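Local coordinates for acyl-CoA dehydrogenase domain protein Tcur3481 (Thermomonospora curvata, PDB 6WY9) that probably works as a flavin-dependent acyl-CoA dehydrogenase and binds FAD, here in its dihydro form, at residues P86-L91 with V153-T158; T190-T193 with M197-N200. All coordinates share one frame; numbering follows the deposited sequence.

Interaction 1: P86-L91 with V153-T158; sequences PLWPTL and VVPSIT
The ring of Pro155 presents its CG to two side chains of helix 87-100 at once. One is Pro89, whose own CG lies 3.8 Å from Pro155 CG, the two pyrrolidines meeting obliquely at their puckered corners rather than lying flat on each other. The other is Trp88, which runs at about a right angle to Pro155 and brings CZ2 of its benzo ring to 4.1 Å from Pro155 CG. With chi1 at 79°, CG of Trp88 sits between the backbone N and the carbonyl carbon; this lays the indole over the ring of the next residue, with Pro89 CD 3.3 Å above the indole plane, offset toward the rim. Trp88 and Pro89 thus form one continuous apolar surface against Pro155, while the indole NE1 is hydrogen-bonded to a bound glycerol, probably from the crystallisation liquor.

One turn earlier, at the N-cap position, Pro86 meets Ser156 through methylene carbons: Pro86 CB and Ser156 CB are 3.4 Å apart, tighter than usual van der Waals contact. The hydroxyl of Ser156 lies beside its backbone N (chi1 -59°) and is hydrogen-bonded to Asp196; no hydrogen bond links the two segments. Thr120 of strand 118-122 accompanies the contact, touching Pro89 and hydrogen-bonding to the carbonyl of Pro155. Ahead of the proline, Val153 and Val154 both face Gly199 in a G1 beta bulge that ends the strand. The contact joins the start of a helix of the N-terminal helical domain to the beta domain, two of the three parts of the acyl-CoA dehydrogenase fold.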
ATOM      1  N   PRO B  86       1.069  -3.387 -33.502  1.00 40.58           N
ATOM      2  CA  PRO B  86      -0.189  -2.817 -32.958  1.00 39.90           C
ATOM      3  C   PRO B  86      -1.341  -3.824 -32.957  1.00 42.01           C
ATOM      4  O   PRO B  86      -2.360  -3.659 -33.645  1.00 40.25           O
ATOM      5  CB  PRO B  86      -0.440  -1.644 -33.907  1.00 39.80           C
ATOM      6  CG  PRO B  86      -0.061  -2.263 -35.264  1.00 40.96           C
ATOM      7  CD  PRO B  86       1.246  -3.043 -34.930  1.00 40.58           C
ATOM      8  N   LEU B  87      -1.181  -4.906 -32.191  1.00 41.37           N
ATOM      9  CA  LEU B  87      -2.218  -5.936 -32.210  1.00 42.36           C
ATOM     10  C   LEU B  87      -3.500  -5.445 -31.533  1.00 42.11           C
ATOM     11  O   LEU B  87      -4.600  -5.631 -32.070  1.00 42.31           O
ATOM     12  CB  LEU B  87      -1.699  -7.216 -31.539  1.00 41.61           C
ATOM     13  CG  LEU B  87      -0.675  -8.038 -32.340  1.00 40.55           C
ATOM     14  CD1 LEU B  87      -0.027  -9.117 -31.401  1.00 40.12           C
ATOM     15  CD2 LEU B  87      -1.293  -8.705 -33.563  1.00 42.10           C
ATOM     16  N   TRP B  88      -3.388  -4.807 -30.357  1.00 38.56           N
ATOM     17  CA  TRP B  88      -4.686  -4.500 -29.754  1.00 41.25           C
ATOM     18  C   TRP B  88      -5.409  -3.390 -30.523  1.00 41.06           C
ATOM     19  O   TRP B  88      -6.618  -3.524 -30.760  1.00 41.26           O
ATOM     20  CB  TRP B  88      -4.585  -4.215 -28.233  1.00 41.18           C
ATOM     21  CG  TRP B  88      -4.094  -2.859 -27.792  1.00 43.80           C
ATOM     22  CD1 TRP B  88      -2.822  -2.530 -27.378  1.00 45.05           C
ATOM     23  CD2 TRP B  88      -4.873  -1.650 -27.681  1.00 43.69           C
ATOM     24  NE1 TRP B  88      -2.769  -1.192 -27.049  1.00 45.34           N
ATOM     25  CE2 TRP B  88      -4.002  -0.629 -27.247  1.00 45.67           C
ATOM     26  CE3 TRP B  88      -6.207  -1.325 -27.963  1.00 44.77           C
ATOM     27  CZ2 TRP B  88      -4.440   0.699 -27.047  1.00 46.72           C
ATOM     28  CZ3 TRP B  88      -6.634  -0.018 -27.771  1.00 46.44           C
ATOM     29  CH2 TRP B  88      -5.755   0.974 -27.315  1.00 47.38           C
ATOM     30  N   PRO B  89      -4.748  -2.334 -31.017  1.00 42.00           N
ATOM     31  CA  PRO B  89      -5.524  -1.347 -31.802  1.00 44.63           C
ATOM     32  C   PRO B  89      -6.178  -1.959 -33.036  1.00 46.14           C
ATOM     33  O   PRO B  89      -7.370  -1.744 -33.277  1.00 47.30           O
ATOM     34  CB  PRO B  89      -4.486  -0.266 -32.154  1.00 44.89           C
ATOM     35  CG  PRO B  89      -3.411  -0.407 -31.085  1.00 42.49           C
ATOM     36  CD  PRO B  89      -3.335  -1.928 -30.872  1.00 41.00           C
ATOM     37  N   THR B  90      -5.438  -2.748 -33.819  1.00 45.56           N
ATOM     38  CA  THR B  90      -6.014  -3.320 -35.030  1.00 43.92           C
ATOM     39  C   THR B  90      -7.104  -4.332 -34.707  1.00 44.53           C
ATOM     40  O   THR B  90      -8.167  -4.324 -35.346  1.00 44.39           O
ATOM     41  CB  THR B  90      -4.920  -3.982 -35.881  1.00 43.85           C
ATOM     42  OG1 THR B  90      -4.105  -2.961 -36.463  1.00 45.78           O
ATOM     43  CG2 THR B  90      -5.518  -4.813 -37.014  1.00 41.17           C
ATOM     44  N   LEU B  91      -6.845  -5.250 -33.747  1.00 43.11           N
ATOM     45  CA  LEU B  91      -7.772  -6.374 -33.549  1.00 43.71           C
ATOM     46  C   LEU B  91      -8.987  -6.001 -32.700  1.00 44.92           C
ATOM     47  O   LEU B  91     -10.063  -6.567 -32.910  1.00 45.97           O
ATOM     48  CB  LEU B  91      -7.042  -7.587 -32.934  1.00 42.97           C
ATOM     49  CG  LEU B  91      -6.034  -8.223 -33.928  1.00 42.25           C
ATOM     50  CD1 LEU B  91      -5.232  -9.442 -33.373  1.00 43.76           C
ATOM     51  CD2 LEU B  91      -6.733  -8.582 -35.278  1.00 44.63           C
ATOM     52  N   VAL B 153      -3.207  11.147 -28.749  1.00 40.17           N
ATOM     53  CA  VAL B 153      -2.296  10.009 -28.653  1.00 40.69           C
ATOM     54  C   VAL B 153      -2.951   8.742 -29.190  1.00 40.58           C
ATOM     55  O   VAL B 153      -3.036   7.714 -28.501  1.00 39.90           O
ATOM     56  CB  VAL B 153      -1.766   9.778 -27.207  1.00 40.93           C
ATOM     57  CG1 VAL B 153      -0.761  10.879 -26.794  1.00 41.54           C
ATOM     58  CG2 VAL B 153      -2.885   9.611 -26.152  1.00 40.44           C
ATOM     59  N   VAL B 154      -3.361   8.789 -30.442  1.00 40.65           N
ATOM     60  CA  VAL B 154      -3.872   7.607 -31.126  1.00 42.50           C
ATOM     61  C   VAL B 154      -2.736   6.622 -31.353  1.00 43.14           C
ATOM     62  O   VAL B 154      -1.722   6.992 -31.960  1.00 43.67           O
ATOM     63  CB  VAL B 154      -4.520   8.021 -32.459  1.00 42.53           C
ATOM     64  CG1 VAL B 154      -5.010   6.796 -33.218  1.00 43.44           C
ATOM     65  CG2 VAL B 154      -5.615   9.042 -32.160  1.00 43.16           C
ATOM     66  N   PRO B 155      -2.849   5.374 -30.898  1.00 43.54           N
ATOM     67  CA  PRO B 155      -1.670   4.502 -30.867  1.00 42.69           C
ATOM     68  C   PRO B 155      -1.341   3.978 -32.250  1.00 43.82           C
ATOM     69  O   PRO B 155      -2.227   3.730 -33.073  1.00 42.92           O
ATOM     70  CB  PRO B 155      -2.088   3.361 -29.926  1.00 42.74           C
ATOM     71  CG  PRO B 155      -3.634   3.308 -30.115  1.00 43.03           C
ATOM     72  CD  PRO B 155      -4.011   4.783 -30.217  1.00 42.96           C
ATOM     73  N   SER B 156      -0.040   3.840 -32.509  1.00 42.60           N
ATOM     74  CA  SER B 156       0.450   3.088 -33.655  1.00 45.61           C
ATOM     75  C   SER B 156      -0.223   3.543 -34.952  1.00 46.15           C
ATOM     76  O   SER B 156      -0.645   2.741 -35.797  1.00 47.36           O
ATOM     77  CB  SER B 156       0.280   1.591 -33.398  1.00 47.79           C
ATOM     78  OG  SER B 156       0.998   1.227 -32.224  1.00 48.74           O
ATOM     79  N   ILE B 157      -0.247   4.864 -35.133  1.00 45.54           N
ATOM     80  CA  ILE B 157      -0.978   5.483 -36.261  1.00 46.63           C
ATOM     81  C   ILE B 157      -0.349   5.153 -37.606  1.00 48.28           C
ATOM     82  O   ILE B 157      -1.048   5.128 -38.638  1.00 47.81           O
ATOM     83  CB  ILE B 157      -1.080   7.008 -36.036  1.00 49.59           C
ATOM     84  CG1 ILE B 157      -2.070   7.662 -37.047  1.00 54.39           C
ATOM     85  CG2 ILE B 157       0.308   7.639 -36.236  1.00 49.93           C
ATOM     86  CD1 ILE B 157      -3.472   7.950 -36.541  1.00 55.25           C
ATOM     87  N   THR B 158       0.969   4.876 -37.648  1.00 47.54           N
ATOM     88  CA  THR B 158       1.652   4.714 -38.923  1.00 50.92           C
ATOM     89  C   THR B 158       1.213   3.424 -39.621  1.00 52.87           C
ATOM     90  O   THR B 158       1.248   2.329 -39.036  1.00 51.01           O
ATOM     91  CB  THR B 158       3.180   4.716 -38.726  1.00 51.32           C
ATOM     92  OG1 THR B 158       3.519   5.820 -37.885  1.00 53.55           O
ATOM     93  CG2 THR B 158       3.916   4.903 -40.080  1.00 52.69           C
TER

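Interaction 2: T190-T193 with M197-N200; sequences TETT and MAGN
Met197 begins the pairing by curling its side chain over the backbone between Thr190 and Glu191. Its CG leaves anti to the backbone N (chi1 -167°), and bends at chi2 and chi3 then bring SD to 3.8 Å from Thr190 C, with CE resting near Glu191 CB. Beyond this contact the carboxylate of Glu191 forms salt bridges with Arg38 and Arg195.

Ala198 takes part in both backbone bonds, as the antiparallel hydrogen-bonded partner of Thr190. Ala198 N donates to Thr190 O over 2.9 Å, while Thr190 N reaches Ala198 O at 2.8 Å. On the face opposite Met197, the methyl of Ala198 packs 3.8 Å from Thr192 CG2; the hydroxyl of that threonine is hydrogen-bonded to Gln339. Gly199 bonds through its backbone to Val154 of the next strand.

At Asn200 the amide reaches across to Thr190, the two side chains crossing at about a right angle. Asn200 OD1 comes to 3.5 Å from the methyl Thr190 CG2, a van der Waals approach; its hydrogen bond comes from the backbone N of Val153, while ND2 bonds to the backbone of a chain of another protein, as does Thr190 OG1. Replacing this asparagine by alanine is likely to leave Val153 N without its acceptor, to cut one tie to the chain of the other protein and to open a gap beside the Thr190 methyl. The polarity is therefore divided: backbone amides and carbonyls join the two hairpin strands, and the side chains between them meet mainly through carbon and sulfur while their polar ends bind elsewhere, in part across the subunit interface.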
ATOM      1  N   THR B 190       3.555  11.850 -32.180  1.00 45.71           N
ATOM      2  CA  THR B 190       3.982  12.143 -30.815  1.00 46.09           C
ATOM      3  C   THR B 190       4.509  10.854 -30.189  1.00 43.42           C
ATOM      4  O   THR B 190       3.852   9.811 -30.251  1.00 41.25           O
ATOM      5  CB  THR B 190       2.825  12.765 -29.994  1.00 48.22           C
ATOM      6  OG1 THR B 190       3.292  13.208 -28.715  1.00 48.91           O
ATOM      7  CG2 THR B 190       1.655  11.811 -29.807  1.00 48.36           C
ATOM      8  N   GLU B 191       5.712  10.908 -29.633  1.00 42.91           N
ATOM      9  CA  GLU B 191       6.315   9.723 -29.023  1.00 41.97           C
ATOM     10  C   GLU B 191       5.867   9.544 -27.575  1.00 42.56           C
ATOM     11  O   GLU B 191       5.992  10.464 -26.765  1.00 42.67           O
ATOM     12  CB  GLU B 191       7.845   9.800 -29.079  1.00 46.07           C
ATOM     13  CG  GLU B 191       8.482   8.468 -28.687  1.00 46.83           C
ATOM     14  CD  GLU B 191       9.994   8.542 -28.581  1.00 52.28           C
ATOM     15  OE1 GLU B 191      10.526   9.664 -28.529  1.00 54.42           O
ATOM     16  OE2 GLU B 191      10.658   7.484 -28.563  1.00 53.43           O
ATOM     17  N   THR B 192       5.429   8.333 -27.224  1.00 39.72           N
ATOM     18  CA  THR B 192       4.941   8.079 -25.877  1.00 39.28           C
ATOM     19  C   THR B 192       5.962   7.301 -25.019  1.00 37.58           C
ATOM     20  O   THR B 192       6.968   6.793 -25.489  1.00 38.54           O
ATOM     21  CB  THR B 192       3.606   7.318 -25.950  1.00 41.27           C
ATOM     22  OG1 THR B 192       3.848   6.014 -26.475  1.00 42.05           O
ATOM     23  CG2 THR B 192       2.649   8.037 -26.888  1.00 43.17           C
ATOM     24  N   THR B 193       5.627   7.178 -23.745  1.00 37.08           N
ATOM     25  CA  THR B 193       6.456   6.465 -22.780  1.00 38.08           C
ATOM     26  C   THR B 193       6.953   5.131 -23.312  1.00 38.83           C
ATOM     27  O   THR B 193       8.139   4.816 -23.216  1.00 39.21           O
ATOM     28  CB  THR B 193       5.621   6.235 -21.512  1.00 39.01           C
ATOM     29  OG1 THR B 193       5.288   7.498 -20.927  1.00 37.83           O
ATOM     30  CG2 THR B 193       6.400   5.377 -20.501  1.00 40.00           C
ATOM     31  N   MET B 197       4.895   5.342 -31.608  1.00 41.66           N
ATOM     32  CA  MET B 197       4.698   6.628 -32.267  1.00 42.97           C
ATOM     33  C   MET B 197       3.186   6.811 -32.462  1.00 43.23           C
ATOM     34  O   MET B 197       2.592   6.232 -33.379  1.00 44.25           O
ATOM     35  CB  MET B 197       5.456   6.715 -33.579  1.00 44.34           C
ATOM     36  CG  MET B 197       5.541   8.146 -34.133  1.00 49.65           C
ATOM     37  SD  MET B 197       6.504   9.283 -33.064  1.00 54.36           S
ATOM     38  CE  MET B 197       8.192   8.639 -33.107  1.00 54.41           C
ATOM     39  N   ALA B 198       2.577   7.606 -31.576  1.00 42.72           N
ATOM     40  CA  ALA B 198       1.145   7.891 -31.584  1.00 41.87           C
ATOM     41  C   ALA B 198       0.863   9.121 -32.451  1.00 44.30           C
ATOM     42  O   ALA B 198       1.779   9.773 -32.965  1.00 44.65           O
ATOM     43  CB  ALA B 198       0.629   8.085 -30.149  1.00 39.44           C
ATOM     44  N   GLY B 199      -0.419   9.446 -32.623  1.00 45.09           N
ATOM     45  CA  GLY B 199      -0.787  10.635 -33.384  1.00 46.17           C
ATOM     46  C   GLY B 199      -1.809  11.459 -32.598  1.00 46.17           C
ATOM     47  O   GLY B 199      -2.777  10.900 -32.071  1.00 45.52           O
ATOM     48  N   ASN B 200      -1.579  12.763 -32.451  1.00 45.91           N
ATOM     49  CA  ASN B 200      -2.623  13.671 -31.966  1.00 45.88           C
ATOM     50  C   ASN B 200      -3.439  14.067 -33.195  1.00 47.82           C
ATOM     51  O   ASN B 200      -2.909  14.664 -34.133  1.00 48.50           O
ATOM     52  CB  ASN B 200      -2.033  14.883 -31.245  1.00 45.48           C
ATOM     53  CG  ASN B 200      -1.173  14.489 -30.025  1.00 43.00           C
ATOM     54  OD1 ASN B 200      -1.441  13.487 -29.368  1.00 41.62           O
ATOM     55  ND2 ASN B 200      -0.154  15.289 -29.713  1.00 41.65           N
TER

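In the fold
Both contacts are buried, but in different surroundings. The centre of interaction 1 is about 8 Å from that of the chain, where a helix of the N-terminal domain meets the beta domain and the two segments touch through apolar contact without a hydrogen bond. Interaction 2, its centre about 15 Å from that of the chain, pairs two consecutive strands of a hairpin through backbone hydrogen bonds and owes part of its burial to a chain of another protein. The centres of the two contacts are about 11 Å apart, and strands 144-154 and 197-203 lie side by side in one sheet. Val154 N is 2.7 Å from Gly199 O, a probable hydrogen bond, and the methyl of Ala198 packs against the backbone of Val153 and Val154.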